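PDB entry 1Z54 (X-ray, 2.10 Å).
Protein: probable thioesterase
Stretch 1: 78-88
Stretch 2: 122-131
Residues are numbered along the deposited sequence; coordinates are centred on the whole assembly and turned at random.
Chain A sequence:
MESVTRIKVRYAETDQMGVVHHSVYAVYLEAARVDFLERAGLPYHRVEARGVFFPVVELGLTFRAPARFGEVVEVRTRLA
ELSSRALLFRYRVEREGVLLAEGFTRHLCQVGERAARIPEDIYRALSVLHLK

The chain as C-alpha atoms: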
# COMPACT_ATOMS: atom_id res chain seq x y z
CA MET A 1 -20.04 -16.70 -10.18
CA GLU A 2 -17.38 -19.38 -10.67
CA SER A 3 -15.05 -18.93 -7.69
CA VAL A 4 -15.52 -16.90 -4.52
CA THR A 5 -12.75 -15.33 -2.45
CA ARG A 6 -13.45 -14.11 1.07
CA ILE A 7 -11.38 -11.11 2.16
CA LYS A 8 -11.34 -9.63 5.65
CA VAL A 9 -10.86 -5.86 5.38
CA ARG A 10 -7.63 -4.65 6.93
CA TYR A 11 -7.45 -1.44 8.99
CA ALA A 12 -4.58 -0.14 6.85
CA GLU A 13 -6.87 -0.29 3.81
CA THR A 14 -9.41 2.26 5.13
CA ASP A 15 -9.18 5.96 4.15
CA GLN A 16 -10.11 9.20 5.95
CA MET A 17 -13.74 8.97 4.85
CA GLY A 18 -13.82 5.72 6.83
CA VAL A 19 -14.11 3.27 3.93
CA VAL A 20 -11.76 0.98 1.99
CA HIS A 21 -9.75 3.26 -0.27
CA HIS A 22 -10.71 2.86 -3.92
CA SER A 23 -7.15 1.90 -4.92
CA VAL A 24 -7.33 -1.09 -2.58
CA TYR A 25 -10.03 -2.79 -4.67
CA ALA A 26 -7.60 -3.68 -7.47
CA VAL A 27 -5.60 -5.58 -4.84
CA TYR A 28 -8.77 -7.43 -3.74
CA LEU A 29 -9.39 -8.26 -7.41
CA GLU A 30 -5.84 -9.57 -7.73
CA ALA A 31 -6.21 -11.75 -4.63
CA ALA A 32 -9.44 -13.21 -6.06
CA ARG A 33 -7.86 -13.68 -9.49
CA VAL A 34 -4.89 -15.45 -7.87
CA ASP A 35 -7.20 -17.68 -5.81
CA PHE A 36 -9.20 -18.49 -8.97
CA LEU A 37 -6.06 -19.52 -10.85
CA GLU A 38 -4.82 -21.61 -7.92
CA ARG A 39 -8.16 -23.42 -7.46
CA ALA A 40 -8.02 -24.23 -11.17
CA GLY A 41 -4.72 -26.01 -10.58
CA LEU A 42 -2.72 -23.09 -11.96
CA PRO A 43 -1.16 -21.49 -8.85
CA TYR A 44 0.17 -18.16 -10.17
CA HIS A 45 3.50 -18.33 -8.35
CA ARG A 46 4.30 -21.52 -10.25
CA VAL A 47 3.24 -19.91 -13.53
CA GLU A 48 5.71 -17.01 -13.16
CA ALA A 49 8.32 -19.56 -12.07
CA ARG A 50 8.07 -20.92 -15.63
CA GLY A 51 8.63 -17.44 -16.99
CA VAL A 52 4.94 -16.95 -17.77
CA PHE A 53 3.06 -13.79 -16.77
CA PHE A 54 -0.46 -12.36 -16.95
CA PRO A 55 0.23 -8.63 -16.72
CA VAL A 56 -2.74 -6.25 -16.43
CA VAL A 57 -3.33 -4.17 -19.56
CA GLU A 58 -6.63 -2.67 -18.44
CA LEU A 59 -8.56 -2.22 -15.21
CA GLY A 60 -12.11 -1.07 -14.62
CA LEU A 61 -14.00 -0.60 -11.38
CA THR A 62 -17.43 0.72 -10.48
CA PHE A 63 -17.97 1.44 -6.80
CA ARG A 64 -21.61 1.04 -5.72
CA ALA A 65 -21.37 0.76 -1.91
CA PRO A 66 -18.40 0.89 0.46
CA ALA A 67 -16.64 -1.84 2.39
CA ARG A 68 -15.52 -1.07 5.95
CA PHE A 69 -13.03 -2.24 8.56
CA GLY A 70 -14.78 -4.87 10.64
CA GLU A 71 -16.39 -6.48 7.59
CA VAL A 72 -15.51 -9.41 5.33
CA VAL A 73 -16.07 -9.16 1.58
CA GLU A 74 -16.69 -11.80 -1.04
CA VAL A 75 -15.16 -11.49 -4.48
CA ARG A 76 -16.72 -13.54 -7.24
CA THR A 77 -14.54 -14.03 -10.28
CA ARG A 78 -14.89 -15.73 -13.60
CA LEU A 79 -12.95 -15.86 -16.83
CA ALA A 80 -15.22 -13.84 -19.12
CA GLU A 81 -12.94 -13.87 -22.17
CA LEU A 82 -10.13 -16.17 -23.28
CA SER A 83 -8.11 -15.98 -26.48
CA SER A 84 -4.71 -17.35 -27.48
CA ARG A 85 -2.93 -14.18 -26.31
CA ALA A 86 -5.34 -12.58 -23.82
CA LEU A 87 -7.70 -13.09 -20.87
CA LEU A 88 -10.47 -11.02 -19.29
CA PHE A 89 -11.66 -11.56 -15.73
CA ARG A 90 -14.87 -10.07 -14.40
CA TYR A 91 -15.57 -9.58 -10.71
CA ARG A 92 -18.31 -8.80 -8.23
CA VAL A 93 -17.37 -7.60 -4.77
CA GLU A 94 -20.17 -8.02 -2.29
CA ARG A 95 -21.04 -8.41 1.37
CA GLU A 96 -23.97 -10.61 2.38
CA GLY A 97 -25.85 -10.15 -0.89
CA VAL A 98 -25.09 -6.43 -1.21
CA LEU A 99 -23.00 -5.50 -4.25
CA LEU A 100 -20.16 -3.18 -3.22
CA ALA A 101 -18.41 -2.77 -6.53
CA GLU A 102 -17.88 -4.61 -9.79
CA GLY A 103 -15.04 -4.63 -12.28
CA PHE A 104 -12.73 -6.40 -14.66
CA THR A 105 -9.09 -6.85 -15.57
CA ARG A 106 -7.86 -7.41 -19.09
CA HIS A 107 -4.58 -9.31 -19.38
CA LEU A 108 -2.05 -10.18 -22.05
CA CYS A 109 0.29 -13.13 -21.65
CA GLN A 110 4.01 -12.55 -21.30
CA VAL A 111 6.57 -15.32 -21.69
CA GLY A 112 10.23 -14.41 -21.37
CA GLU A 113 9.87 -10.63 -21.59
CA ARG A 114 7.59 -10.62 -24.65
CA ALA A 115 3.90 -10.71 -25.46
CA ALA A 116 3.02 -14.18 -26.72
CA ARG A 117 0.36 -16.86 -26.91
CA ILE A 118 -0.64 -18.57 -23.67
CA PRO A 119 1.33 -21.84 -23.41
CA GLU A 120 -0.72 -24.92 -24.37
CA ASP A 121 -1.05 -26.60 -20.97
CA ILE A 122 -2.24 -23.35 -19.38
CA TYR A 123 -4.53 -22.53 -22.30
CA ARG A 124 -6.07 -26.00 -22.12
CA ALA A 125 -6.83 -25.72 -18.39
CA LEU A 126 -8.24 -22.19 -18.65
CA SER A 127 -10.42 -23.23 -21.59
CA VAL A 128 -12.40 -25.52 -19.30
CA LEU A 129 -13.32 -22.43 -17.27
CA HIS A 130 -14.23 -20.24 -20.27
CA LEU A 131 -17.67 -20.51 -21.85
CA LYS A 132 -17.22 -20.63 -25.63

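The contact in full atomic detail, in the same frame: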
# COMPACT_ATOMS: atom_id res chain seq x y z
N ARG A 78 -14.77 -14.76 -12.55
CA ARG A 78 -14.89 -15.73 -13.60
C ARG A 78 -14.08 -15.26 -14.78
O ARG A 78 -13.78 -14.07 -14.90
CB ARG A 78 -16.36 -15.92 -13.99
CG ARG A 78 -16.96 -14.80 -14.80
CD ARG A 78 -18.36 -15.18 -15.26
NE ARG A 78 -18.74 -14.47 -16.48
CZ ARG A 78 -19.00 -13.17 -16.53
NH1 ARG A 78 -18.93 -12.43 -15.43
NH2 ARG A 78 -19.31 -12.61 -17.69
N LEU A 79 -13.71 -16.19 -15.64
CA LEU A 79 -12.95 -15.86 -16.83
C LEU A 79 -14.01 -15.56 -17.88
O LEU A 79 -14.64 -16.47 -18.43
CB LEU A 79 -12.10 -17.06 -17.26
CG LEU A 79 -11.23 -16.92 -18.50
CD1 LEU A 79 -10.27 -15.75 -18.33
CD2 LEU A 79 -10.45 -18.22 -18.72
N ALA A 80 -14.22 -14.27 -18.15
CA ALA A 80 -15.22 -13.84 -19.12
C ALA A 80 -14.76 -13.96 -20.57
O ALA A 80 -15.57 -14.22 -21.46
CB ALA A 80 -15.64 -12.40 -18.82
N GLU A 81 -13.47 -13.77 -20.81
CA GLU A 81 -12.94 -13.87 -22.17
C GLU A 81 -11.59 -14.57 -22.18
O GLU A 81 -10.76 -14.35 -21.30
CB GLU A 81 -12.82 -12.47 -22.79
CG GLU A 81 -14.16 -11.80 -23.11
CD GLU A 81 -14.02 -10.34 -23.52
OE1 GLU A 81 -12.93 -9.95 -23.99
OE2 GLU A 81 -15.00 -9.58 -23.38
N LEU A 82 -11.39 -15.44 -23.16
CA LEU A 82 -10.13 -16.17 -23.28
C LEU A 82 -9.73 -16.38 -24.73
O LEU A 82 -10.44 -17.05 -25.49
CB LEU A 82 -10.25 -17.54 -22.60
CG LEU A 82 -9.07 -18.50 -22.83
CD1 LEU A 82 -7.88 -18.00 -22.04
CD2 LEU A 82 -9.43 -19.92 -22.40
N SER A 83 -8.60 -15.81 -25.13
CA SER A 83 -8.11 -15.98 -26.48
C SER A 83 -6.72 -16.60 -26.37
O SER A 83 -6.28 -16.94 -25.27
CB SER A 83 -8.01 -14.63 -27.20
OG SER A 83 -7.02 -13.80 -26.61
N SER A 84 -6.04 -16.76 -27.50
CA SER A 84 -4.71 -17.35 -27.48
C SER A 84 -3.66 -16.44 -26.84
O SER A 84 -2.67 -16.92 -26.30
CB SER A 84 -4.28 -17.72 -28.91
OG SER A 84 -4.33 -16.60 -29.78
N ARG A 85 -3.89 -15.13 -26.87
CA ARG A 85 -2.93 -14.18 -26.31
C ARG A 85 -3.47 -13.29 -25.20
O ARG A 85 -2.72 -12.48 -24.66
CB ARG A 85 -2.39 -13.28 -27.42
CG ARG A 85 -1.66 -14.01 -28.53
CD ARG A 85 -1.64 -13.18 -29.81
NE ARG A 85 -0.97 -13.85 -30.92
CZ ARG A 85 0.34 -14.08 -30.97
NH1 ARG A 85 1.13 -13.70 -29.97
NH2 ARG A 85 0.87 -14.70 -32.02
N ALA A 86 -4.75 -13.43 -24.85
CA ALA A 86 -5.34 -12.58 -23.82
C ALA A 86 -6.42 -13.23 -22.96
O ALA A 86 -7.01 -14.24 -23.35
CB ALA A 86 -5.91 -11.31 -24.46
N LEU A 87 -6.68 -12.61 -21.81
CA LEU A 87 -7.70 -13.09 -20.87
C LEU A 87 -8.42 -11.89 -20.28
O LEU A 87 -7.84 -10.81 -20.14
CB LEU A 87 -7.07 -13.87 -19.72
CG LEU A 87 -5.83 -14.74 -19.90
CD1 LEU A 87 -4.60 -13.87 -20.15
CD2 LEU A 87 -5.63 -15.55 -18.63
N LEU A 88 -9.68 -12.09 -19.90
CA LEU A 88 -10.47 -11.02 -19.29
C LEU A 88 -11.27 -11.58 -18.13
O LEU A 88 -12.16 -12.41 -18.32
CB LEU A 88 -11.43 -10.39 -20.31
CG LEU A 88 -12.29 -9.18 -19.88
CD1 LEU A 88 -13.23 -9.55 -18.75
CD2 LEU A 88 -11.39 -8.04 -19.45
N ILE A 122 -1.50 -24.35 -20.14
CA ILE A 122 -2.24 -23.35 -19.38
C ILE A 122 -3.52 -22.97 -20.13
O ILE A 122 -4.58 -22.74 -19.53
CB ILE A 122 -1.40 -22.08 -19.14
CG1 ILE A 122 -0.20 -22.43 -18.25
CG2 ILE A 122 -2.26 -20.99 -18.51
CD1 ILE A 122 0.79 -21.27 -18.05
N TYR A 123 -3.40 -22.88 -21.45
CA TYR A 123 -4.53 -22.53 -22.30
C TYR A 123 -5.61 -23.60 -22.14
O TYR A 123 -6.78 -23.30 -21.93
CB TYR A 123 -4.10 -22.46 -23.77
CG TYR A 123 -5.24 -22.15 -24.71
CD1 TYR A 123 -5.77 -20.86 -24.81
CD2 TYR A 123 -5.83 -23.16 -25.47
CE1 TYR A 123 -6.86 -20.59 -25.63
CE2 TYR A 123 -6.92 -22.90 -26.30
CZ TYR A 123 -7.43 -21.61 -26.37
OH TYR A 123 -8.52 -21.36 -27.18
N ARG A 124 -5.18 -24.85 -22.24
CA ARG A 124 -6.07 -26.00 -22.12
C ARG A 124 -6.87 -25.98 -20.81
O ARG A 124 -8.10 -26.14 -20.81
CB ARG A 124 -5.23 -27.27 -22.23
CG ARG A 124 -6.00 -28.57 -22.28
CD ARG A 124 -5.04 -29.69 -22.68
NE ARG A 124 -3.89 -29.76 -21.78
CZ ARG A 124 -2.74 -30.34 -22.08
NH1 ARG A 124 -1.75 -30.36 -21.19
NH2 ARG A 124 -2.55 -30.89 -23.27
N ALA A 125 -6.18 -25.75 -19.70
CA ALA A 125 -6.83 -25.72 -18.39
C ALA A 125 -7.81 -24.55 -18.25
O ALA A 125 -8.91 -24.70 -17.71
CB ALA A 125 -5.78 -25.67 -17.29
N LEU A 126 -7.40 -23.38 -18.73
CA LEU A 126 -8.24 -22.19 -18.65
C LEU A 126 -9.48 -22.36 -19.53
O LEU A 126 -10.56 -21.89 -19.19
CB LEU A 126 -7.45 -20.94 -19.08
CG LEU A 126 -6.30 -20.50 -18.17
CD1 LEU A 126 -5.54 -19.34 -18.80
CD2 LEU A 126 -6.84 -20.10 -16.80
N SER A 127 -9.31 -23.03 -20.67
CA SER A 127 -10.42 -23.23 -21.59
C SER A 127 -11.61 -23.89 -20.90
O SER A 127 -12.76 -23.54 -21.17
CB SER A 127 -9.99 -24.09 -22.78
OG SER A 127 -9.17 -23.37 -23.68
N VAL A 128 -11.33 -24.83 -20.01
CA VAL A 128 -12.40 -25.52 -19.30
C VAL A 128 -13.25 -24.53 -18.51
O VAL A 128 -14.45 -24.76 -18.31
CB VAL A 128 -11.84 -26.57 -18.31
CG1 VAL A 128 -12.99 -27.38 -17.72
CG2 VAL A 128 -10.85 -27.48 -19.02
N LEU A 129 -12.64 -23.44 -18.07
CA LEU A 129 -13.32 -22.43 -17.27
C LEU A 129 -14.00 -21.33 -18.09
O LEU A 129 -14.81 -20.57 -17.56
CB LEU A 129 -12.33 -21.80 -16.30
CG LEU A 129 -11.59 -22.77 -15.38
CD1 LEU A 129 -10.47 -22.04 -14.66
CD2 LEU A 129 -12.56 -23.40 -14.38
N HIS A 130 -13.66 -21.25 -19.38
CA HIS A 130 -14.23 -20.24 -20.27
C HIS A 130 -15.38 -20.81 -21.10
O HIS A 130 -15.24 -21.86 -21.73
CB HIS A 130 -13.15 -19.70 -21.22
CG HIS A 130 -13.67 -18.74 -22.25
ND1 HIS A 130 -14.34 -17.58 -21.92
CD2 HIS A 130 -13.61 -18.77 -23.60
CE1 HIS A 130 -14.66 -16.93 -23.02
NE2 HIS A 130 -14.22 -17.63 -24.06
N LEU A 131 -16.50 -20.10 -21.09
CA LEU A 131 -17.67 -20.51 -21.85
C LEU A 131 -17.52 -20.02 -23.29
O LEU A 131 -17.52 -18.82 -23.55
CB LEU A 131 -18.94 -19.92 -21.23
CG LEU A 131 -20.26 -20.22 -21.97
CD1 LEU A 131 -20.43 -21.73 -22.15
CD2 LEU A 131 -21.43 -19.63 -21.18
O HOH W 1 -16.85 -17.79 -19.44
O HOH W 2 -17.51 -16.46 -22.05

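A helix laid nearly square across a β-hairpin makes this contact: the axes of strand 78-82 and the helix of the second stretch cross at -103° and approach to 9.1 Å. The hairpin closes itself, with Leu 88 N donating to Glu 81 O (2.9 Å) and Ser 83 N to Ala 86 O (2.9 Å). No direct hydrogen bond joins the two stretches, so shape carries most of the fit.

Leu 82 is the main bump. Its CA-to-CB bond points toward the helix, and its side chain enters a hollow bounded by Tyr 123, Leu 126, Ser 127 and His 130. Leu 82 CD2 reaches the backbone itself, 3.5 Å from Ser 127 CA, and lies 4.0 Å from Leu 126 CB; Leu 82 CG sits 4.1 Å from Tyr 123 CE1. Ser 127 OG is turned back to donate to Tyr 123 O (3.0 Å), which satisfies its hydroxyl within the helix.

Leu 126 answers from the helix, settling among three leucines. Its CB lies 4.1 Å from Leu 79 CD2, and its CD1 meets Leu 87 CD2 at 3.8 Å, linking the helix to the second hairpin strand.

Beyond the helix, His 130 presses its ring flat against the strand. Leu 82 CB sits 3.9 Å from the ring centroid, 24° off the normal, a CH-π contact, and the same face covers the peptide at Leu 82 N. The ring edge turns to carbonyls, with His 130 CE1 3.3 Å from Ala 80 O.

Water 1 donates to Leu 79 O (2.8 Å) and accepts from Leu 131 N (2.9 Å); water 2 donates to both Ala 80 O (3.0 Å) and Leu 131 O (2.8 Å). The rule is compact: leucines interlock, an imidazole lies flat, and water bridges the backbones.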